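Local coordinates for stage II sporulation protein E (SpoIIE) (Moorella thermoacetica, PDB 3ZT9) that probably acts as a manganese-dependent protein phosphatase of the PP2C clan in bacterial stressosome signalling, at residues 8-13 against 17-22; 174-179 against 187-192. All coordinates share one frame; numbering follows the deposited sequence.

Contact 1: 8-13 against 17-22; sequences IYTRAR and IACGDA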
# COMPACT_ATOMS: atom_id res chain seq x y z
N ILE A 8 -10.15 -1.22 -3.63
CA ILE A 8 -9.37 -2.11 -2.76
C ILE A 8 -9.77 -3.56 -3.03
O ILE A 8 -10.95 -3.86 -3.10
CB ILE A 8 -9.66 -1.82 -1.28
CG1 ILE A 8 -9.16 -0.43 -0.91
CG2 ILE A 8 -9.01 -2.88 -0.40
CD1 ILE A 8 -9.43 -0.06 0.57
N TYR A 9 -8.79 -4.47 -3.06
CA TYR A 9 -9.08 -5.90 -3.12
C TYR A 9 -8.12 -6.64 -2.23
O TYR A 9 -6.92 -6.34 -2.23
CB TYR A 9 -8.89 -6.42 -4.53
CG TYR A 9 -9.02 -7.93 -4.68
CD1 TYR A 9 -10.27 -8.52 -4.87
CD2 TYR A 9 -7.88 -8.76 -4.69
CE1 TYR A 9 -10.40 -9.91 -5.03
CE2 TYR A 9 -8.02 -10.16 -4.87
CZ TYR A 9 -9.27 -10.71 -5.05
OH TYR A 9 -9.39 -12.08 -5.22
N THR A 10 -8.62 -7.60 -1.46
CA THR A 10 -7.70 -8.50 -0.73
C THR A 10 -8.24 -9.93 -0.86
O THR A 10 -9.46 -10.14 -1.09
CB THR A 10 -7.60 -8.17 0.81
OG1 THR A 10 -8.86 -8.38 1.46
CG2 THR A 10 -7.13 -6.73 1.06
N ARG A 11 -7.34 -10.90 -0.73
CA ARG A 11 -7.73 -12.30 -0.80
C ARG A 11 -6.74 -13.09 0.05
O ARG A 11 -5.52 -12.97 -0.12
CB ARG A 11 -7.68 -12.83 -2.25
CG ARG A 11 -8.25 -14.25 -2.36
CD ARG A 11 -8.16 -14.81 -3.78
NE ARG A 11 -6.77 -14.92 -4.22
CZ ARG A 11 -6.37 -14.96 -5.49
NH1 ARG A 11 -7.26 -14.91 -6.47
NH2 ARG A 11 -5.08 -15.05 -5.78
N ALA A 12 -7.26 -13.91 0.95
CA ALA A 12 -6.38 -14.76 1.76
C ALA A 12 -5.70 -15.82 0.90
O ALA A 12 -6.28 -16.35 -0.03
CB ALA A 12 -7.17 -15.44 2.86
N ARG A 13 -4.47 -16.18 1.30
CA ARG A 13 -3.83 -17.39 0.85
C ARG A 13 -4.81 -18.56 0.88
O ARG A 13 -5.55 -18.75 1.85
CB ARG A 13 -2.61 -17.72 1.77
CG ARG A 13 -1.94 -19.08 1.42
CD ARG A 13 -0.95 -19.50 2.49
NE ARG A 13 -0.53 -20.88 2.31
CZ ARG A 13 0.69 -21.25 1.97
NH1 ARG A 13 1.65 -20.34 1.78
NH2 ARG A 13 0.98 -22.53 1.83
N ILE A 17 -8.43 -18.78 6.56
CA ILE A 17 -9.69 -18.09 6.77
C ILE A 17 -9.52 -16.62 7.14
O ILE A 17 -10.51 -15.92 7.28
CB ILE A 17 -10.56 -18.77 7.87
CG1 ILE A 17 -9.77 -18.88 9.18
CG2 ILE A 17 -11.05 -20.14 7.41
CD1 ILE A 17 -10.67 -19.19 10.37
N ALA A 18 -8.28 -16.15 7.30
CA ALA A 18 -8.01 -14.73 7.53
C ALA A 18 -6.88 -14.31 6.60
O ALA A 18 -5.92 -15.06 6.39
CB ALA A 18 -7.61 -14.44 8.98
N CYS A 19 -7.04 -13.14 6.02
CA CYS A 19 -6.04 -12.59 5.11
C CYS A 19 -4.92 -11.90 5.86
O CYS A 19 -5.16 -10.99 6.64
CB CYS A 19 -6.69 -11.61 4.12
SG CYS A 19 -5.56 -10.82 2.95
N GLY A 20 -3.68 -12.33 5.62
CA GLY A 20 -2.54 -11.74 6.31
C GLY A 20 -2.05 -10.40 5.81
O GLY A 20 -1.11 -9.86 6.36
N ASP A 21 -2.68 -9.85 4.77
CA ASP A 21 -2.40 -8.51 4.31
C ASP A 21 -3.52 -7.55 4.76
O ASP A 21 -4.62 -7.98 5.09
CB ASP A 21 -2.34 -8.43 2.76
CG ASP A 21 -1.21 -9.24 2.13
OD1 ASP A 21 -0.27 -9.67 2.82
OD2 ASP A 21 -1.28 -9.38 0.88
N ALA A 22 -3.25 -6.25 4.75
CA ALA A 22 -4.27 -5.27 5.08
C ALA A 22 -4.14 -4.01 4.22
O ALA A 22 -3.04 -3.64 3.84
CB ALA A 22 -4.18 -4.88 6.56
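Thr10 and Ala12 meet Cys19 where the chain passes from strand 6-11, in one sheet of the PP2C-like beta-sandwich, to strand 21-28 in the other. The CA atoms come nearest at Ala12 and Cys19, 4.0 Å apart. No hydrogen bond crosses between the two runs. The methyl CB of Ala12 lies 3.8 Å from Cys19 CA and equally close to Ala18 O. The thiol of Cys19 lies alongside the end of the strand. Its SG is 3.7 Å from Arg11 O and 4.0 Å from Thr10 CB. SG stands anti to the backbone N of Cys19 (chi1 179°), beside the carbonyl carbon, which brings it within reach of the chain that follows. There it accepts the N-H of Asp21 at 3.5 Å from N to SG, at an angle of 157°. With an alanine here, the Asp21 N-H would probably lose its sulfur acceptor and a gap would open beside Thr10. Asp186 OD1 accepts from both Arg13 N and Gly20 N, tying the two runs to the loop before strand 187-192. That strand pairs with 6-11, while Ala22 packs on helix 43-60.

Contact 2: 174-179 against 187-192; sequences RLIGEK and VAVIVA
Ile176 and Gly177 meet strand 187-192, while on another flank of their helix the guanidinium of Arg174 has Glu178 OE2 at its edge, in plane. This salt bridge spans one turn of helix 169-180, on a flank that does not touch strand 187-192. The helix lies on one sheet of the PP2C-like sandwich and runs roughly antiparallel to the strand, at 148° and 8.6 Å between the axes of the two segments. Val187, Val189 and Val191 turn toward it. Ala188 and Ile190 touch the opposing sheet instead. The branches of Ile176 divide their contacts. Its CG2 meets Val189 CG1 at 4.3 Å, and its extended arm (chi2 171°) carries CD1 to 4.3 Å from Val191 CG2. One residue on, Gly177 has no side chain to hold the valines off. Its CA is 4.3 Å from Val187 CG1, and Val189 CG2 is almost as near. Ile152 adds to this buried apolar layer, touching both Ile176 and Val189. Next to strand 187-192 in the sheet, Tyr9 of strand 6-11 touches both Arg174 and Glu178. Both Arg174 donors share one oxygen: NE reaches Glu178 OE2 at 3.0 Å and 163°, from above the carboxylate plane, and NH2 reaches OE2 at 3.3 Å, on its syn lone pair.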
# COMPACT_ATOMS: atom_id res chain seq x y z
N ARG A 174 -10.20 -5.86 -8.45
CA ARG A 174 -10.63 -7.26 -8.32
C ARG A 174 -10.09 -8.07 -9.48
O ARG A 174 -9.59 -9.18 -9.29
CB ARG A 174 -12.15 -7.38 -8.30
CG ARG A 174 -12.58 -8.77 -7.97
CD ARG A 174 -14.07 -8.95 -8.00
NE ARG A 174 -14.34 -10.38 -8.03
CZ ARG A 174 -15.54 -10.93 -7.90
NH1 ARG A 174 -16.61 -10.16 -7.74
NH2 ARG A 174 -15.67 -12.25 -7.92
N LEU A 175 -10.17 -7.51 -10.68
CA LEU A 175 -9.66 -8.22 -11.86
C LEU A 175 -8.14 -8.41 -11.71
O LEU A 175 -7.61 -9.48 -11.99
CB LEU A 175 -9.97 -7.45 -13.13
CG LEU A 175 -9.35 -8.01 -14.42
CD1 LEU A 175 -9.86 -9.44 -14.66
CD2 LEU A 175 -9.68 -7.10 -15.66
N ILE A 176 -7.46 -7.37 -11.29
CA ILE A 176 -6.00 -7.47 -11.08
C ILE A 176 -5.66 -8.54 -10.06
O ILE A 176 -4.79 -9.37 -10.31
CB ILE A 176 -5.43 -6.13 -10.69
CG1 ILE A 176 -5.45 -5.21 -11.93
CG2 ILE A 176 -3.98 -6.30 -10.17
CD1 ILE A 176 -5.09 -3.72 -11.60
N GLY A 177 -6.34 -8.54 -8.93
CA GLY A 177 -6.07 -9.54 -7.91
C GLY A 177 -6.31 -10.96 -8.40
O GLY A 177 -5.54 -11.86 -8.12
N GLU A 178 -7.39 -11.15 -9.17
CA GLU A 178 -7.76 -12.46 -9.68
C GLU A 178 -6.84 -12.95 -10.81
O GLU A 178 -6.45 -14.13 -10.83
CB GLU A 178 -9.24 -12.45 -10.13
CG GLU A 178 -10.15 -12.43 -8.95
CD GLU A 178 -11.60 -12.21 -9.29
OE1 GLU A 178 -11.88 -11.60 -10.32
OE2 GLU A 178 -12.44 -12.61 -8.47
N LYS A 179 -6.44 -12.05 -11.70
CA LYS A 179 -5.58 -12.44 -12.83
C LYS A 179 -4.15 -12.65 -12.39
O LYS A 179 -3.49 -13.56 -12.86
CB LYS A 179 -5.53 -11.36 -13.93
CG LYS A 179 -6.69 -11.33 -14.88
CD LYS A 179 -6.76 -12.60 -15.72
CE LYS A 179 -7.90 -12.49 -16.75
NZ LYS A 179 -8.25 -13.84 -17.26
N VAL A 187 -3.11 -11.71 -0.93
CA VAL A 187 -3.01 -10.70 -2.00
C VAL A 187 -3.70 -9.43 -1.51
O VAL A 187 -4.76 -9.50 -0.88
CB VAL A 187 -3.65 -11.21 -3.30
CG1 VAL A 187 -3.84 -10.07 -4.32
CG2 VAL A 187 -2.81 -12.38 -3.90
N ALA A 188 -3.11 -8.27 -1.79
CA ALA A 188 -3.76 -7.02 -1.48
C ALA A 188 -3.41 -6.02 -2.57
O ALA A 188 -2.25 -5.93 -2.97
CB ALA A 188 -3.27 -6.48 -0.12
N VAL A 189 -4.39 -5.25 -3.04
CA VAL A 189 -4.15 -4.30 -4.11
C VAL A 189 -5.00 -3.08 -3.88
O VAL A 189 -6.18 -3.23 -3.58
CB VAL A 189 -4.62 -4.84 -5.48
CG1 VAL A 189 -4.11 -3.89 -6.61
CG2 VAL A 189 -4.14 -6.26 -5.71
N ILE A 190 -4.42 -1.89 -4.11
CA ILE A 190 -5.19 -0.63 -4.14
C ILE A 190 -4.91 0.07 -5.48
O ILE A 190 -3.77 0.09 -5.92
CB ILE A 190 -4.73 0.33 -3.02
CG1 ILE A 190 -5.07 -0.29 -1.66
CG2 ILE A 190 -5.43 1.66 -3.15
CD1 ILE A 190 -4.55 0.59 -0.47
N VAL A 191 -5.94 0.60 -6.14
CA VAL A 191 -5.72 1.51 -7.27
C VAL A 191 -6.50 2.78 -6.94
O VAL A 191 -7.63 2.67 -6.51
CB VAL A 191 -6.28 0.91 -8.56
CG1 VAL A 191 -6.35 1.98 -9.66
CG2 VAL A 191 -5.41 -0.33 -9.01
N ALA A 192 -5.88 3.94 -7.14
CA ALA A 192 -6.51 5.25 -6.93
C ALA A 192 -6.29 6.09 -8.18
O ALA A 192 -5.18 6.14 -8.70
CB ALA A 192 -5.89 5.96 -5.73

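Overall arrangement
Contacts 1 and 2 follow one another along the chain and meet in one sheet, where strands 6-11 and 187-192 are antiparallel neighbours. Their centres are 11 Å apart. Probable backbone hydrogen bonds join them: Val187 N to Arg11 O at 2.8 Å, and Val189 N to Tyr9 O at 2.9 Å. Contact 1 also reaches the strand through Asp21, whose OD2 packs 3.4 Å from Ala188 N and is hydrogen-bonded to Ser149 OG. The side chains of Cys19 and Val187 each lie about 8 Å from a bound manganese ion. The chain around them leads to metal residues: Gly20 pairs with Gly39, Ser149 precedes Asp150, and Val187 follows Asp185 by two positions.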